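Local coordinates for ribonucleoside-diphosphate reductase (Pseudomonas aeruginosa, PDB 5IM3), which probably reduces ribonucleoside diphosphates to the deoxyribonucleotide precursors of DNA, and binds dATP at its N-terminal ATP cone, at residues Thr471-Asp474 against Arg475-Thr478; Ala770-Ala773 against Thr774-Ile778. All coordinates share one frame; numbering follows the deposited sequence.

How the contacts relate
Following the chain from its N terminus, past the ATP cones and the all-alpha region, both contacts fall within the barrel domain. Contact 1 comes first, a tight turn in the surface loop that leads from helix 461-465 to strand 482-487 of the barrel sheet. Contact 2 opens some 290 residues later, where the chain enters helix 773-779 near the centre of the molecule, beside strands 600-608 and 659-663. The two are in series, neither nested nor crossed, and each closes only a few residues of chain. The centres of contact 1 and contact 2 lie about 34 Å apart. The nearest atoms of contact 1 and contact 2 are about 19 Å apart, so the two do not touch.

Contact 1: Thr471-Asp474 against Arg475-Thr478; sequences TGDD and RRRT
Arg477 folds back over the turn that precedes it and grips the carbonyl of Thr471. Its CB sits 3.8 Å from Asp474 O and lies beside Asp474 OD1. The chain then bends (chi2 46°), and CD passes 3.7 Å from Asp473 O, which lies over one face of the guanidinium. At the tip NH2 hydrogen-bonds Thr471 O in the plane of that carbonyl, the oxygen tilted somewhat from the guanidinium plane; the modelled 2.5 Å from NH2 to Thr471 O is shorter than expected and doubtful. NE adds a weak bond to the same oxygen.

The turn itself is built on Asp473. Its OD1 takes the Arg475 N-H at 3.0 Å from above the carboxylate plane, closing an Asx turn, while Arg476 N binds Asp473 O at 3.2 Å and Arg477 N binds Asp474 O. The extended Arg475 side chain crosses that carboxylate obliquely, the planes 83° apart. Arg475 NH1 forms a salt bridge to Asp473 OD1 at 3.2 Å; its hydrogen bonds to OD1 and OD2 are both weak, with OD2 at the guanidinium edge, in plane. Lys431, on helix 427-440, binds both Asp474 O and Arg477 O. Asp473 thus closes the Asx turn and pairs with Arg475 at once, its carboxylate charge probably partly balanced by that arginine.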
loop_
_atom_site.group_PDB
_atom_site.type_symbol
_atom_site.label_atom_id
_atom_site.label_comp_id
_atom_site.label_asym_id
_atom_site.label_seq_id
_atom_site.Cartn_x
_atom_site.Cartn_y
_atom_site.Cartn_z
ATOM N N THR A 471 -10.055 16.550 4.467
ATOM C CA THR A 471 -10.839 15.744 5.390
ATOM C C THR A 471 -10.596 16.191 6.828
ATOM O O THR A 471 -9.749 17.046 7.107
ATOM C CB THR A 471 -10.493 14.260 5.232
ATOM O OG1 THR A 471 -9.104 14.058 5.527
ATOM C CG2 THR A 471 -10.783 13.795 3.808
ATOM N N GLY A 472 -11.357 15.594 7.745
ATOM C CA GLY A 472 -11.247 15.892 9.161
ATOM C C GLY A 472 -12.364 16.798 9.651
ATOM O O GLY A 472 -13.270 17.198 8.912
ATOM N N ASP A 473 -12.278 17.119 10.943
ATOM C CA ASP A 473 -13.261 17.981 11.591
ATOM C C ASP A 473 -13.349 19.323 10.870
ATOM O O ASP A 473 -12.345 20.027 10.723
ATOM C CB ASP A 473 -12.876 18.183 13.059
ATOM C CG ASP A 473 -13.970 18.862 13.874
ATOM O OD1 ASP A 473 -14.973 19.324 13.282
ATOM O OD2 ASP A 473 -13.818 18.942 15.114
ATOM N N ASP A 474 -14.556 19.679 10.427
ATOM C CA ASP A 474 -14.742 20.931 9.700
ATOM C C ASP A 474 -14.643 22.148 10.607
ATOM O O ASP A 474 -14.359 23.248 10.120
ATOM C CB ASP A 474 -16.090 20.926 8.981
ATOM C CG ASP A 474 -15.997 21.477 7.572
ATOM O OD1 ASP A 474 -15.381 22.551 7.389
ATOM O OD2 ASP A 474 -16.528 20.827 6.646
ATOM N N ARG A 475 -14.868 21.981 11.912
ATOM C CA ARG A 475 -14.656 23.072 12.856
ATOM C C ARG A 475 -13.200 23.513 12.915
ATOM O O ARG A 475 -12.914 24.570 13.486
ATOM C CB ARG A 475 -15.109 22.657 14.259
ATOM C CG ARG A 475 -16.522 22.094 14.338
ATOM C CD ARG A 475 -16.873 21.707 15.770
ATOM N NE ARG A 475 -18.135 20.974 15.854
ATOM C CZ ARG A 475 -18.248 19.651 15.757
ATOM N NH1 ARG A 475 -17.174 18.894 15.567
ATOM N NH2 ARG A 475 -19.444 19.080 15.849
ATOM N N ARG A 476 -12.280 22.727 12.355
ATOM C CA ARG A 476 -10.854 23.035 12.372
ATOM C C ARG A 476 -10.322 23.264 10.959
ATOM O O ARG A 476 -9.134 23.078 10.693
ATOM C CB ARG A 476 -10.085 21.916 13.077
ATOM C CG ARG A 476 -10.551 21.672 14.514
ATOM C CD ARG A 476 -9.953 20.408 15.120
ATOM N NE ARG A 476 -8.521 20.538 15.368
ATOM C CZ ARG A 476 -7.995 21.154 16.422
ATOM N NH1 ARG A 476 -8.781 21.706 17.338
ATOM N NH2 ARG A 476 -6.677 21.220 16.560
ATOM N N ARG A 477 -11.201 23.684 10.047
ATOM C CA ARG A 477 -10.856 23.910 8.651
ATOM C C ARG A 477 -11.351 25.279 8.206
ATOM O O ARG A 477 -12.399 25.753 8.651
ATOM C CB ARG A 477 -11.478 22.834 7.742
ATOM C CG ARG A 477 -10.529 21.746 7.281
ATOM C CD ARG A 477 -9.711 21.224 8.427
ATOM N NE ARG A 477 -9.230 19.870 8.206
ATOM C CZ ARG A 477 -8.507 19.197 9.093
ATOM N NH1 ARG A 477 -8.181 19.771 10.243
ATOM N NH2 ARG A 477 -8.110 17.957 8.835
ATOM N N THR A 478 -10.591 25.906 7.307
ATOM C CA THR A 478 -11.000 27.140 6.629
ATOM C C THR A 478 -10.709 26.941 5.141
ATOM O O THR A 478 -9.646 27.330 4.653
ATOM C CB THR A 478 -10.272 28.373 7.190
ATOM O OG1 THR A 478 -8.856 28.222 7.025
ATOM C CG2 THR A 478 -10.589 28.579 8.670
#

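Contact 2: Ala770-Ala773 against Thr774-Ile778; sequences APTA and TIANI
Thr772 and Ile775 meet at the entry to helix 773-779, their side chains crossing at about a right angle. This is the tight part: Thr772 CB sits 3.6 Å from Ile775 CG1, and Ile775 CD1 reaches 4.0 Å from Thr772 CG2. The isoleucine manages this because CG1 stands between its backbone N and carbonyl carbon (chi1 61°), which swings the branch back toward the threonine. Met663 and Ser606, on two barrel strands, touch both side chains. Close by, Ala776 N binds Thr772 O at 2.9 Å in the first well-formed helical bond, and the methyl CB of Ala776 rests 3.7 Å from Thr772 OG1.

The other side is looser. Ala773 is exposed, and Asn777 N holds Ala773 O only weakly at 3.4 Å. Asn777 OD1 lies 3.3 Å from Ala773 O, two acceptors with nothing to share, and takes a weak bond from Gln783 NE2. Here Thr774 and Asn777 lean on helix 297-307 instead.

Although Thr772 occupies the N-cap position, its hydroxyl makes no capping bond: OG1 accepts from Ser784 N. Its side chain therefore ties the helix start to the loop beyond the helix, while its carbonyl begins the helical hydrogen-bonding.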
loop_
_atom_site.group_PDB
_atom_site.type_symbol
_atom_site.label_atom_id
_atom_site.label_comp_id
_atom_site.label_asym_id
_atom_site.label_seq_id
_atom_site.Cartn_x
_atom_site.Cartn_y
_atom_site.Cartn_z
ATOM N N ALA A 770 4.829 41.270 -8.528
ATOM C CA ALA A 770 3.555 40.632 -8.267
ATOM C C ALA A 770 3.127 39.791 -9.458
ATOM O O ALA A 770 3.653 39.950 -10.564
ATOM C CB ALA A 770 2.487 41.690 -7.977
ATOM N N PRO A 771 2.177 38.875 -9.273
ATOM C CA PRO A 771 1.615 38.170 -10.430
ATOM C C PRO A 771 0.995 39.160 -11.403
ATOM O O PRO A 771 0.573 40.254 -11.024
ATOM C CB PRO A 771 0.562 37.243 -9.809
ATOM C CG PRO A 771 1.004 37.072 -8.386
ATOM C CD PRO A 771 1.609 38.387 -8.006
ATOM N N THR A 772 0.952 38.767 -12.676
ATOM C CA THR A 772 0.525 39.653 -13.756
ATOM C C THR A 772 -0.386 38.914 -14.723
ATOM O O THR A 772 -0.320 39.120 -15.940
ATOM C CB THR A 772 1.725 40.220 -14.513
ATOM O OG1 THR A 772 2.412 39.153 -15.177
ATOM C CG2 THR A 772 2.685 40.931 -13.570
ATOM N N ALA A 773 -1.242 38.038 -14.192
ATOM C CA ALA A 773 -2.091 37.194 -15.028
ATOM C C ALA A 773 -2.745 37.986 -16.157
ATOM O O ALA A 773 -2.501 37.731 -17.341
ATOM C CB ALA A 773 -3.155 36.520 -14.160
ATOM N N THR A 774 -3.582 38.962 -15.803
ATOM C CA THR A 774 -4.373 39.656 -16.813
ATOM C C THR A 774 -3.503 40.563 -17.680
ATOM O O THR A 774 -3.607 40.539 -18.913
ATOM C CB THR A 774 -5.489 40.456 -16.143
ATOM O OG1 THR A 774 -6.320 39.570 -15.385
ATOM C CG2 THR A 774 -6.342 41.171 -17.185
ATOM N N ILE A 775 -2.638 41.371 -17.059
ATOM C CA ILE A 775 -1.925 42.400 -17.810
ATOM C C ILE A 775 -0.840 41.812 -18.707
ATOM O O ILE A 775 -0.464 42.438 -19.705
ATOM C CB ILE A 775 -1.334 43.464 -16.863
ATOM C CG1 ILE A 775 -0.334 42.845 -15.886
ATOM C CG2 ILE A 775 -2.455 44.176 -16.107
ATOM C CD1 ILE A 775 0.330 43.865 -14.972
ATOM N N ALA A 776 -0.318 40.629 -18.383
ATOM C CA ALA A 776 0.559 39.936 -19.319
ATOM C C ALA A 776 -0.223 39.445 -20.532
ATOM O O ALA A 776 0.257 39.537 -21.667
ATOM C CB ALA A 776 1.264 38.770 -18.623
ATOM N N ASN A 777 -1.434 38.929 -20.309
ATOM C CA ASN A 777 -2.295 38.548 -21.424
ATOM C C ASN A 777 -2.679 39.758 -22.264
ATOM O O ASN A 777 -2.776 39.664 -23.493
ATOM C CB ASN A 777 -3.553 37.851 -20.903
ATOM C CG ASN A 777 -3.270 36.472 -20.349
ATOM O OD1 ASN A 777 -2.115 36.085 -20.164
ATOM N ND2 ASN A 777 -4.327 35.718 -20.080
ATOM N N ILE A 778 -2.920 40.903 -21.619
ATOM C CA ILE A 778 -3.274 42.106 -22.366
ATOM C C ILE A 778 -2.122 42.518 -23.273
ATOM O O ILE A 778 -2.329 42.890 -24.433
ATOM C CB ILE A 778 -3.673 43.240 -21.403
ATOM C CG1 ILE A 778 -4.964 42.877 -20.663
ATOM C CG2 ILE A 778 -3.854 44.557 -22.161
ATOM C CD1 ILE A 778 -5.320 43.829 -19.543
#